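Local coordinates for protein glucose-6-phosphate isomerase (Thermus thermophilus, PDB 1ZZG) that probably catalyses the reversible interconversion of glucose 6-phosphate and fructose 6-phosphate, a step shared by glycolysis and gluconeogenesis, at residues 86-91 / 367-372; 194-199 / 208-213; 252-257 / 372-377. One frame throughout, in Å; residues are numbered along the deposited sequence.

Overall arrangement
All three contacts lie away from the predicted active-site residues. Contact 1 sets helix 79-88 against the loop that leads into helix 371-391, contact 2 joins helices 193-201 and 206-221, and contact 3 lays residues 252-257 on helix 371-391. Contacts 1 and 3 both use the start of helix 371-391, and their centres are about 7 Å apart; the centre of contact 2 lies about 11 Å from each. Arg-253, from the loop of contact 3, reaches into contact 1, and Leu-209 of contact 2 touches the start of helix 371-391. That helix thus has helix 206-221, helix 79-88 and residues 252-257 packed about it.

Contact 1: 86-91 / 367-372; sequences AAFNES and PEVSPY
Phe-88 of helix 79-88 faces the loop 367-370 that leads into helix 371-391, and its CA is 7.3 Å from that of Pro-371. The phenyl ring carries the contact. Its CG lies anti to the carbonyl carbon (chi1 -50°), which extends the ring toward the loop. Pro-371 lies over one face, its CG 3.9 Å from the centroid of the Phe-88 ring and 12° off the normal, a CH-pi contact. Ala-87 CB sits over the middle of the opposite face, so the ring is sandwiched between a proline and the methyl of the preceding residue, which limits its tilt. Val-369 O lies at the ring edge, in plane, 4.0 Å from Phe-88 CE1, and Val-369 CG1 is 4.2 Å from the same CE1. The far end of the ring meets backbone: Phe-88 CZ is 3.3 Å from Ser-370 C. Ser-370, at the N-cap of helix 371-391, turns its side chain away from Phe-88. Its OG caps Ala-373 N and donates to Glu-368 OE2 at 2.6 Å, on the anti side of the carboxylate and 24° out of its plane. Glu-102 of the second subunit packs on Val-369. No hydrogen bond runs directly between the two segments; aromatic and aliphatic packing joins them. Arg-253 bridges them as well, with NH2 hydrogen-bonded to Ala-87 O and NH1 only weakly to Val-369 O, and its positive charge probably stabilises the partial negative charge of both carbonyl oxygens.

Contact 2: 194-199 / 208-213; sequences VGLLPL and ALLMGA
Leu-209 meets Leu-196 and Leu-199 inside an antiparallel helix hairpin, in which helices 193-201 and 206-221 follow each other through a short loop. The short segment axes run at 148° and come no closer than 12.3 Å, a wide spacing at which leucine ends, and no backbone atoms, make the contact. From Leu-209 CB, which points toward the other helix, CG continues anti to the backbone N (chi1 -176°); neither atom comes close to the facing segment, and the fork above CG does the work. Of the two methyls, CD1 turns to helix 371-391 and packs against Pro-371 O and Gly-375 CA. CD2 reaches across the hairpin, 3.6 Å from Leu-199 CD1 and 4.0 Å from Leu-196 CD2. The side chains of Leu-199 and Leu-209 lie nearly perpendicular. Leu-84 of helix 79-88 touches both of them, so helix 79-88 also lines this buried apolar cluster, while Leu-53 of helix 52-61 packs on Leu-210. One methyl of Leu-196 serves two partners on the facing helix: its CD2 also lies 4.4 Å from Leu-210 CD2.

Contact 3: 252-257 / 372-377; sequences ERLSHL and YAVGWL
Flat groups stay outside the meeting of Leu-254 with Val-374: the Trp-376 indole packs on Lys-215, Ala-216 and Thr-219 of helix 206-221, and has Tyr-372 CE2 at its edge, in the ring plane. The contact itself is made by two aliphatic pairs. Leu-254 CD2 rests against both methyls of Val-374, 3.8 Å from CG2 and 4.1 Å from CG1 of that valine, and the two side chains run antiparallel alongside each other. One turn further along helix 371-391, Leu-377 CD2 meets Leu-257 CD2 at 3.7 Å, methyl against methyl. Both of these leucines carry CG anti to the backbone N (chi1 176° and -173°), which sends their branches toward one another. Two overlapping type I turns, Glu-252 to Ser-255 and Leu-254 to Leu-257, place Leu-254 and Leu-257 on the same side of the loop, matching the i, i+3 spacing of Val-374 and Leu-377 on the helix. Ala-87 and Phe-88 of helix 79-88 pack on Leu-254 and Val-374 respectively, and Glu-102 of the second subunit accepts bonds from Glu-252 N and Arg-253 N. Residues 252-257 follow strand 244-249, with Leu-257 opening helix 257-269, and rest against the first turns of helix 371-391.

Contact 1: 86-91 / 367-372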
ATOM      1  N   ALA A  86       3.299  -0.360  13.173  1.00 23.85           N
ATOM      2  CA  ALA A  86       1.877  -0.502  12.888  1.00 24.55           C
ATOM      3  C   ALA A  86       1.325  -1.755  13.557  1.00 25.61           C
ATOM      4  O   ALA A  86       0.181  -1.787  14.000  1.00 25.28           O
ATOM      5  CB  ALA A  86       1.649  -0.573  11.383  1.00 23.98           C
ATOM      6  N   ALA A  87       2.156  -2.786  13.642  1.00 25.03           N
ATOM      7  CA  ALA A  87       1.727  -4.045  14.227  1.00 26.62           C
ATOM      8  C   ALA A  87       1.857  -4.141  15.746  1.00 27.07           C
ATOM      9  O   ALA A  87       1.095  -4.865  16.392  1.00 26.71           O
ATOM     10  CB  ALA A  87       2.492  -5.193  13.577  1.00 25.35           C
ATOM     11  N   PHE A  88       2.796  -3.400  16.323  1.00 25.41           N
ATOM     12  CA  PHE A  88       3.015  -3.515  17.754  1.00 26.00           C
ATOM     13  C   PHE A  88       2.983  -2.247  18.595  1.00 26.59           C
ATOM     14  O   PHE A  88       3.587  -2.208  19.664  1.00 28.01           O
ATOM     15  CB  PHE A  88       4.343  -4.246  17.979  1.00 24.75           C
ATOM     16  CG  PHE A  88       4.462  -5.525  17.199  1.00 24.69           C
ATOM     17  CD1 PHE A  88       3.546  -6.558  17.391  1.00 24.95           C
ATOM     18  CD2 PHE A  88       5.481  -5.697  16.266  1.00 24.93           C
ATOM     19  CE1 PHE A  88       3.643  -7.748  16.667  1.00 24.01           C
ATOM     20  CE2 PHE A  88       5.592  -6.883  15.534  1.00 26.47           C
ATOM     21  CZ  PHE A  88       4.670  -7.913  15.734  1.00 25.55           C
ATOM     22  N   ASN A  89       2.286  -1.214  18.141  1.00 26.30           N
ATOM     23  CA  ASN A  89       2.229   0.003  18.935  1.00 28.25           C
ATOM     24  C   ASN A  89       1.329  -0.242  20.149  1.00 30.11           C
ATOM     25  O   ASN A  89       0.124  -0.449  20.010  1.00 29.03           O
ATOM     26  CB  ASN A  89       1.688   1.171  18.109  1.00 28.38           C
ATOM     27  CG  ASN A  89       1.871   2.505  18.811  1.00 29.29           C
ATOM     28  OD1 ASN A  89       1.609   2.625  20.006  1.00 29.21           O
ATOM     29  ND2 ASN A  89       2.322   3.514  18.070  1.00 26.23           N
ATOM     30  N   GLU A  90       1.925  -0.228  21.335  1.00 31.03           N
ATOM     31  CA  GLU A  90       1.186  -0.454  22.575  1.00 32.50           C
ATOM     32  C   GLU A  90       1.084   0.824  23.404  1.00 32.66           C
ATOM     33  O   GLU A  90       0.147   0.997  24.180  1.00 32.95           O
ATOM     34  CB  GLU A  90       1.894  -1.507  23.437  1.00 35.40           C
ATOM     35  CG  GLU A  90       2.152  -2.857  22.790  1.00 39.58           C
ATOM     36  CD  GLU A  90       0.875  -3.591  22.435  1.00 41.91           C
ATOM     37  OE1 GLU A  90      -0.124  -3.424  23.166  1.00 43.14           O
ATOM     38  OE2 GLU A  90       0.876  -4.345  21.434  1.00 45.42           O
ATOM     39  N   SER A  91       2.058   1.712  23.231  1.00 30.72           N
ATOM     40  CA  SER A  91       2.135   2.953  24.000  1.00 31.47           C
ATOM     41  C   SER A  91       1.180   4.071  23.611  1.00 31.40           C
ATOM     42  O   SER A  91       0.843   4.913  24.437  1.00 32.88           O
ATOM     43  CB  SER A  91       3.561   3.498  23.940  1.00 30.34           C
ATOM     44  OG  SER A  91       3.855   3.956  22.634  1.00 28.40           O
ATOM     45  N   PRO A 367       1.742 -18.478  14.338  1.00 29.43           N
ATOM     46  CA  PRO A 367       0.886 -18.856  15.467  1.00 28.46           C
ATOM     47  C   PRO A 367      -0.064 -17.714  15.830  1.00 28.74           C
ATOM     48  O   PRO A 367      -1.211 -17.934  16.207  1.00 27.75           O
ATOM     49  CB  PRO A 367       1.893 -19.150  16.572  1.00 28.64           C
ATOM     50  CG  PRO A 367       3.056 -19.726  15.801  1.00 30.21           C
ATOM     51  CD  PRO A 367       3.157 -18.793  14.608  1.00 28.36           C
ATOM     52  N   GLU A 368       0.432 -16.489  15.705  1.00 28.25           N
ATOM     53  CA  GLU A 368      -0.346 -15.293  15.994  1.00 27.21           C
ATOM     54  C   GLU A 368       0.521 -14.118  15.565  1.00 26.38           C
ATOM     55  O   GLU A 368       1.699 -14.305  15.269  1.00 24.94           O
ATOM     56  CB  GLU A 368      -0.658 -15.195  17.496  1.00 28.58           C
ATOM     57  CG  GLU A 368       0.525 -14.830  18.400  1.00 29.25           C
ATOM     58  CD  GLU A 368       1.543 -15.947  18.552  1.00 33.80           C
ATOM     59  OE1 GLU A 368       1.164 -17.039  19.030  1.00 31.92           O
ATOM     60  OE2 GLU A 368       2.729 -15.733  18.205  1.00 34.30           O
ATOM     61  N   VAL A 369      -0.054 -12.920  15.510  1.00 25.04           N
ATOM     62  CA  VAL A 369       0.726 -11.749  15.133  1.00 25.18           C
ATOM     63  C   VAL A 369       1.379 -11.198  16.396  1.00 26.16           C
ATOM     64  O   VAL A 369       0.759 -10.456  17.160  1.00 25.57           O
ATOM     65  CB  VAL A 369      -0.147 -10.650  14.484  1.00 25.18           C
ATOM     66  CG1 VAL A 369       0.726  -9.448  14.114  1.00 22.73           C
ATOM     67  CG2 VAL A 369      -0.834 -11.204  13.238  1.00 26.64           C
ATOM     68  N   SER A 370       2.635 -11.587  16.607  1.00 26.59           N
ATOM     69  CA  SER A 370       3.407 -11.161  17.769  1.00 26.49           C
ATOM     70  C   SER A 370       4.837 -10.820  17.357  1.00 25.55           C
ATOM     71  O   SER A 370       5.299 -11.232  16.290  1.00 24.22           O
ATOM     72  CB  SER A 370       3.444 -12.283  18.808  1.00 27.47           C
ATOM     73  OG  SER A 370       4.028 -13.461  18.268  1.00 26.20           O
ATOM     74  N   PRO A 371       5.554 -10.050  18.194  1.00 24.21           N
ATOM     75  CA  PRO A 371       6.934  -9.690  17.864  1.00 24.57           C
ATOM     76  C   PRO A 371       7.753 -10.948  17.538  1.00 24.21           C
ATOM     77  O   PRO A 371       8.501 -10.986  16.561  1.00 24.72           O
ATOM     78  CB  PRO A 371       7.418  -8.997  19.138  1.00 25.17           C
ATOM     79  CG  PRO A 371       6.156  -8.344  19.660  1.00 24.66           C
ATOM     80  CD  PRO A 371       5.139  -9.447  19.473  1.00 24.20           C
ATOM     81  N   TYR A 372       7.582 -11.979  18.360  1.00 23.82           N
ATOM     82  CA  TYR A 372       8.291 -13.250  18.189  1.00 24.14           C
ATOM     83  C   TYR A 372       8.012 -13.860  16.815  1.00 24.03           C
ATOM     84  O   TYR A 372       8.938 -14.136  16.043  1.00 22.66           O
ATOM     85  CB  TYR A 372       7.869 -14.221  19.296  1.00 23.67           C
ATOM     86  CG  TYR A 372       8.551 -15.579  19.269  1.00 27.66           C
ATOM     87  CD1 TYR A 372       9.843 -15.750  19.768  1.00 28.95           C
ATOM     88  CD2 TYR A 372       7.889 -16.698  18.763  1.00 27.56           C
ATOM     89  CE1 TYR A 372      10.456 -17.007  19.771  1.00 28.63           C
ATOM     90  CE2 TYR A 372       8.493 -17.958  18.757  1.00 29.99           C
ATOM     91  CZ  TYR A 372       9.772 -18.103  19.263  1.00 30.37           C
ATOM     92  OH  TYR A 372      10.359 -19.351  19.262  1.00 34.42           O
TER

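Contact 2: 194-199 / 208-213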
ATOM      1  N   VAL A 194      17.293   0.956  13.528  1.00 23.09           N
ATOM      2  CA  VAL A 194      16.361   1.512  12.543  1.00 22.18           C
ATOM      3  C   VAL A 194      14.936   1.166  12.971  1.00 22.95           C
ATOM      4  O   VAL A 194      14.051   2.018  12.968  1.00 22.46           O
ATOM      5  CB  VAL A 194      16.598   0.926  11.128  1.00 21.76           C
ATOM      6  CG1 VAL A 194      15.452   1.315  10.197  1.00 20.27           C
ATOM      7  CG2 VAL A 194      17.916   1.429  10.567  1.00 21.99           C
ATOM      8  N   GLY A 195      14.725  -0.092  13.341  1.00 21.93           N
ATOM      9  CA  GLY A 195      13.408  -0.518  13.781  1.00 21.81           C
ATOM     10  C   GLY A 195      13.279  -0.587  15.297  1.00 22.95           C
ATOM     11  O   GLY A 195      12.206  -0.338  15.842  1.00 24.10           O
ATOM     12  N   LEU A 196      14.369  -0.914  15.988  1.00 21.64           N
ATOM     13  CA  LEU A 196      14.319  -1.032  17.445  1.00 22.46           C
ATOM     14  C   LEU A 196      13.990   0.271  18.166  1.00 22.09           C
ATOM     15  O   LEU A 196      13.194   0.268  19.109  1.00 22.46           O
ATOM     16  CB  LEU A 196      15.633  -1.596  17.985  1.00 22.03           C
ATOM     17  CG  LEU A 196      15.970  -2.986  17.441  1.00 23.03           C
ATOM     18  CD1 LEU A 196      17.281  -3.451  18.032  1.00 23.62           C
ATOM     19  CD2 LEU A 196      14.838  -3.958  17.760  1.00 21.55           C
ATOM     20  N   LEU A 197      14.583   1.377  17.726  1.00 22.15           N
ATOM     21  CA  LEU A 197      14.329   2.662  18.369  1.00 23.55           C
ATOM     22  C   LEU A 197      12.843   3.044  18.308  1.00 24.28           C
ATOM     23  O   LEU A 197      12.216   3.272  19.342  1.00 25.18           O
ATOM     24  CB  LEU A 197      15.188   3.766  17.738  1.00 24.13           C
ATOM     25  CG  LEU A 197      15.039   5.131  18.426  1.00 23.78           C
ATOM     26  CD1 LEU A 197      15.391   5.002  19.914  1.00 22.66           C
ATOM     27  CD2 LEU A 197      15.940   6.153  17.748  1.00 23.99           C
ATOM     28  N   PRO A 198      12.262   3.133  17.099  1.00 25.15           N
ATOM     29  CA  PRO A 198      10.838   3.490  17.079  1.00 24.78           C
ATOM     30  C   PRO A 198       9.982   2.471  17.829  1.00 25.29           C
ATOM     31  O   PRO A 198       9.034   2.847  18.503  1.00 24.91           O
ATOM     32  CB  PRO A 198      10.505   3.562  15.581  1.00 26.45           C
ATOM     33  CG  PRO A 198      11.575   2.702  14.931  1.00 27.23           C
ATOM     34  CD  PRO A 198      12.804   3.060  15.729  1.00 25.04           C
ATOM     35  N   LEU A 199      10.321   1.187  17.730  1.00 24.68           N
ATOM     36  CA  LEU A 199       9.548   0.162  18.433  1.00 25.39           C
ATOM     37  C   LEU A 199       9.601   0.342  19.945  1.00 24.47           C
ATOM     38  O   LEU A 199       8.634   0.033  20.652  1.00 24.99           O
ATOM     39  CB  LEU A 199      10.035  -1.240  18.078  1.00 25.08           C
ATOM     40  CG  LEU A 199       9.343  -1.899  16.886  1.00 28.48           C
ATOM     41  CD1 LEU A 199       9.937  -3.288  16.679  1.00 29.70           C
ATOM     42  CD2 LEU A 199       7.832  -1.991  17.133  1.00 26.60           C
ATOM     43  N   ALA A 208      11.623 -10.078  22.301  1.00 22.94           N
ATOM     44  CA  ALA A 208      10.853 -11.112  21.623  1.00 22.61           C
ATOM     45  C   ALA A 208      11.061 -11.032  20.121  1.00 23.61           C
ATOM     46  O   ALA A 208      11.131 -12.049  19.444  1.00 22.96           O
ATOM     47  CB  ALA A 208       9.367 -10.974  21.963  1.00 23.17           C
ATOM     48  N   LEU A 209      11.167  -9.817  19.599  1.00 23.10           N
ATOM     49  CA  LEU A 209      11.384  -9.644  18.174  1.00 25.17           C
ATOM     50  C   LEU A 209      12.696 -10.316  17.758  1.00 24.78           C
ATOM     51  O   LEU A 209      12.722 -11.088  16.800  1.00 26.32           O
ATOM     52  CB  LEU A 209      11.425  -8.154  17.828  1.00 26.22           C
ATOM     53  CG  LEU A 209      11.544  -7.771  16.352  1.00 29.72           C
ATOM     54  CD1 LEU A 209      10.233  -8.063  15.617  1.00 28.79           C
ATOM     55  CD2 LEU A 209      11.888  -6.287  16.265  1.00 29.57           C
ATOM     56  N   LEU A 210      13.775 -10.034  18.486  1.00 22.05           N
ATOM     57  CA  LEU A 210      15.081 -10.608  18.157  1.00 22.99           C
ATOM     58  C   LEU A 210      15.136 -12.118  18.413  1.00 22.86           C
ATOM     59  O   LEU A 210      15.825 -12.851  17.699  1.00 22.66           O
ATOM     60  CB  LEU A 210      16.199  -9.883  18.926  1.00 22.49           C
ATOM     61  CG  LEU A 210      16.298  -8.362  18.694  1.00 23.57           C
ATOM     62  CD1 LEU A 210      17.498  -7.802  19.441  1.00 22.96           C
ATOM     63  CD2 LEU A 210      16.418  -8.055  17.201  1.00 24.43           C
ATOM     64  N   MET A 211      14.407 -12.580  19.424  1.00 22.82           N
ATOM     65  CA  MET A 211      14.359 -14.008  19.731  1.00 23.88           C
ATOM     66  C   MET A 211      13.741 -14.749  18.547  1.00 23.36           C
ATOM     67  O   MET A 211      14.221 -15.800  18.139  1.00 22.53           O
ATOM     68  CB  MET A 211      13.502 -14.261  20.965  1.00 26.02           C
ATOM     69  CG  MET A 211      14.080 -13.730  22.261  1.00 35.43           C
ATOM     70  SD  MET A 211      12.892 -13.970  23.594  1.00 43.97           S
ATOM     71  CE  MET A 211      12.417 -15.717  23.282  1.00 38.05           C
ATOM     72  N   GLY A 212      12.659 -14.197  18.007  1.00 24.21           N
ATOM     73  CA  GLY A 212      12.010 -14.818  16.866  1.00 23.50           C
ATOM     74  C   GLY A 212      12.939 -14.843  15.668  1.00 22.65           C
ATOM     75  O   GLY A 212      12.975 -15.826  14.925  1.00 21.94           O
ATOM     76  N   ALA A 213      13.699 -13.767  15.473  1.00 20.35           N
ATOM     77  CA  ALA A 213      14.632 -13.710  14.350  1.00 21.76           C
ATOM     78  C   ALA A 213      15.720 -14.777  14.547  1.00 23.40           C
ATOM     79  O   ALA A 213      16.176 -15.401  13.584  1.00 20.55           O
ATOM     80  CB  ALA A 213      15.260 -12.311  14.241  1.00 22.20           C
TER

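Contact 3: 252-257 / 372-377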
ATOM      1  N   GLU A 252      -4.492  -6.827   9.573  1.00 24.74           N
ATOM      2  CA  GLU A 252      -4.498  -5.383   9.383  1.00 24.21           C
ATOM      3  C   GLU A 252      -3.324  -4.812  10.185  1.00 24.90           C
ATOM      4  O   GLU A 252      -2.701  -3.829   9.781  1.00 23.10           O
ATOM      5  CB  GLU A 252      -5.828  -4.780   9.856  1.00 25.58           C
ATOM      6  CG  GLU A 252      -5.920  -3.256   9.743  1.00 26.80           C
ATOM      7  CD  GLU A 252      -5.876  -2.729   8.305  1.00 25.99           C
ATOM      8  OE1 GLU A 252      -6.004  -3.521   7.342  1.00 26.25           O
ATOM      9  OE2 GLU A 252      -5.722  -1.498   8.141  1.00 29.19           O
ATOM     10  N   ARG A 253      -3.019  -5.435  11.319  1.00 23.01           N
ATOM     11  CA  ARG A 253      -1.897  -4.986  12.144  1.00 23.33           C
ATOM     12  C   ARG A 253      -0.606  -5.050  11.319  1.00 22.88           C
ATOM     13  O   ARG A 253       0.299  -4.228  11.494  1.00 23.11           O
ATOM     14  CB  ARG A 253      -1.762  -5.871  13.388  1.00 23.89           C
ATOM     15  CG  ARG A 253      -2.940  -5.775  14.353  1.00 25.13           C
ATOM     16  CD  ARG A 253      -2.782  -6.796  15.461  1.00 27.60           C
ATOM     17  NE  ARG A 253      -1.536  -6.585  16.188  1.00 26.26           N
ATOM     18  CZ  ARG A 253      -0.926  -7.512  16.913  1.00 27.66           C
ATOM     19  NH1 ARG A 253      -1.450  -8.727  17.006  1.00 28.87           N
ATOM     20  NH2 ARG A 253       0.203  -7.222  17.553  1.00 26.32           N
ATOM     21  N   LEU A 254      -0.538  -6.026  10.420  1.00 20.89           N
ATOM     22  CA  LEU A 254       0.622  -6.206   9.546  1.00 22.46           C
ATOM     23  C   LEU A 254       0.390  -5.596   8.161  1.00 22.19           C
ATOM     24  O   LEU A 254       1.002  -6.023   7.185  1.00 24.97           O
ATOM     25  CB  LEU A 254       0.933  -7.693   9.373  1.00 23.36           C
ATOM     26  CG  LEU A 254       1.524  -8.482  10.542  1.00 25.31           C
ATOM     27  CD1 LEU A 254       1.718  -9.929  10.109  1.00 26.67           C
ATOM     28  CD2 LEU A 254       2.859  -7.873  10.964  1.00 25.17           C
ATOM     29  N   SER A 255      -0.485  -4.600   8.074  1.00 22.80           N
ATOM     30  CA  SER A 255      -0.794  -3.969   6.789  1.00 23.32           C
ATOM     31  C   SER A 255       0.410  -3.349   6.073  1.00 22.99           C
ATOM     32  O   SER A 255       0.364  -3.112   4.869  1.00 22.39           O
ATOM     33  CB  SER A 255      -1.865  -2.891   6.980  1.00 22.62           C
ATOM     34  OG  SER A 255      -1.353  -1.785   7.694  1.00 28.29           O
ATOM     35  N   HIS A 256       1.485  -3.076   6.804  1.00 21.63           N
ATOM     36  CA  HIS A 256       2.657  -2.465   6.187  1.00 22.24           C
ATOM     37  C   HIS A 256       3.785  -3.455   5.898  1.00 23.02           C
ATOM     38  O   HIS A 256       4.828  -3.070   5.358  1.00 22.42           O
ATOM     39  CB  HIS A 256       3.159  -1.317   7.065  1.00 22.37           C
ATOM     40  CG  HIS A 256       2.210  -0.160   7.124  1.00 24.78           C
ATOM     41  ND1 HIS A 256       2.201   0.843   6.178  1.00 26.89           N
ATOM     42  CD2 HIS A 256       1.183   0.109   7.965  1.00 26.37           C
ATOM     43  CE1 HIS A 256       1.209   1.677   6.431  1.00 28.16           C
ATOM     44  NE2 HIS A 256       0.575   1.255   7.510  1.00 28.79           N
ATOM     45  N   LEU A 257       3.576  -4.723   6.247  1.00 21.23           N
ATOM     46  CA  LEU A 257       4.591  -5.738   6.007  1.00 21.75           C
ATOM     47  C   LEU A 257       4.785  -6.005   4.513  1.00 20.79           C
ATOM     48  O   LEU A 257       5.919  -6.130   4.047  1.00 23.19           O
ATOM     49  CB  LEU A 257       4.243  -7.052   6.721  1.00 20.70           C
ATOM     50  CG  LEU A 257       5.337  -8.128   6.654  1.00 22.96           C
ATOM     51  CD1 LEU A 257       6.597  -7.621   7.338  1.00 24.43           C
ATOM     52  CD2 LEU A 257       4.870  -9.403   7.340  1.00 22.74           C
ATOM     53  N   TYR A 372       7.582 -11.979  18.360  1.00 23.82           N
ATOM     54  CA  TYR A 372       8.291 -13.250  18.189  1.00 24.14           C
ATOM     55  C   TYR A 372       8.012 -13.860  16.815  1.00 24.03           C
ATOM     56  O   TYR A 372       8.938 -14.136  16.043  1.00 22.66           O
ATOM     57  CB  TYR A 372       7.869 -14.221  19.296  1.00 23.67           C
ATOM     58  CG  TYR A 372       8.551 -15.579  19.269  1.00 27.66           C
ATOM     59  CD1 TYR A 372       9.843 -15.750  19.768  1.00 28.95           C
ATOM     60  CD2 TYR A 372       7.889 -16.698  18.763  1.00 27.56           C
ATOM     61  CE1 TYR A 372      10.456 -17.007  19.771  1.00 28.63           C
ATOM     62  CE2 TYR A 372       8.493 -17.958  18.757  1.00 29.99           C
ATOM     63  CZ  TYR A 372       9.772 -18.103  19.263  1.00 30.37           C
ATOM     64  OH  TYR A 372      10.359 -19.351  19.262  1.00 34.42           O
ATOM     65  N   ALA A 373       6.733 -14.048  16.500  1.00 23.90           N
ATOM     66  CA  ALA A 373       6.336 -14.632  15.221  1.00 23.89           C
ATOM     67  C   ALA A 373       6.696 -13.767  14.006  1.00 23.66           C
ATOM     68  O   ALA A 373       7.109 -14.284  12.969  1.00 25.90           O
ATOM     69  CB  ALA A 373       4.824 -14.920  15.224  1.00 24.44           C
ATOM     70  N   VAL A 374       6.531 -12.456  14.129  1.00 24.02           N
ATOM     71  CA  VAL A 374       6.831 -11.558  13.019  1.00 22.66           C
ATOM     72  C   VAL A 374       8.343 -11.398  12.835  1.00 21.61           C
ATOM     73  O   VAL A 374       8.825 -11.312  11.707  1.00 21.03           O
ATOM     74  CB  VAL A 374       6.142 -10.184  13.223  1.00 21.49           C
ATOM     75  CG1 VAL A 374       6.564  -9.207  12.126  1.00 21.62           C
ATOM     76  CG2 VAL A 374       4.612 -10.376  13.205  1.00 22.57           C
ATOM     77  N   GLY A 375       9.085 -11.373  13.943  1.00 19.55           N
ATOM     78  CA  GLY A 375      10.533 -11.273  13.854  1.00 18.44           C
ATOM     79  C   GLY A 375      11.047 -12.509  13.135  1.00 19.52           C
ATOM     80  O   GLY A 375      11.994 -12.459  12.346  1.00 17.36           O
ATOM     81  N   TRP A 376      10.404 -13.635  13.422  1.00 19.53           N
ATOM     82  CA  TRP A 376      10.749 -14.899  12.797  1.00 20.58           C
ATOM     83  C   TRP A 376      10.455 -14.781  11.295  1.00 20.76           C
ATOM     84  O   TRP A 376      11.316 -15.058  10.463  1.00 20.55           O
ATOM     85  CB  TRP A 376       9.911 -16.027  13.416  1.00 21.77           C
ATOM     86  CG  TRP A 376      10.330 -17.419  13.002  1.00 23.49           C
ATOM     87  CD1 TRP A 376      10.758 -17.821  11.766  1.00 24.34           C
ATOM     88  CD2 TRP A 376      10.308 -18.599  13.821  1.00 25.54           C
ATOM     89  NE1 TRP A 376      11.005 -19.177  11.764  1.00 24.08           N
ATOM     90  CE2 TRP A 376      10.737 -19.678  13.013  1.00 24.96           C
ATOM     91  CE3 TRP A 376       9.970 -18.848  15.161  1.00 26.23           C
ATOM     92  CZ2 TRP A 376      10.833 -20.989  13.498  1.00 26.28           C
ATOM     93  CZ3 TRP A 376      10.068 -20.157  15.645  1.00 27.97           C
ATOM     94  CH2 TRP A 376      10.498 -21.207  14.811  1.00 28.04           C
ATOM     95  N   LEU A 377       9.243 -14.346  10.951  1.00 20.76           N
ATOM     96  CA  LEU A 377       8.859 -14.206   9.545  1.00 19.61           C
ATOM     97  C   LEU A 377       9.779 -13.275   8.751  1.00 19.30           C
ATOM     98  O   LEU A 377      10.250 -13.623   7.670  1.00 19.28           O
ATOM     99  CB  LEU A 377       7.410 -13.713   9.432  1.00 21.31           C
ATOM    100  CG  LEU A 377       6.898 -13.437   8.012  1.00 20.47           C
ATOM    101  CD1 LEU A 377       7.075 -14.679   7.140  1.00 22.34           C
ATOM    102  CD2 LEU A 377       5.433 -13.024   8.066  1.00 22.27           C
TER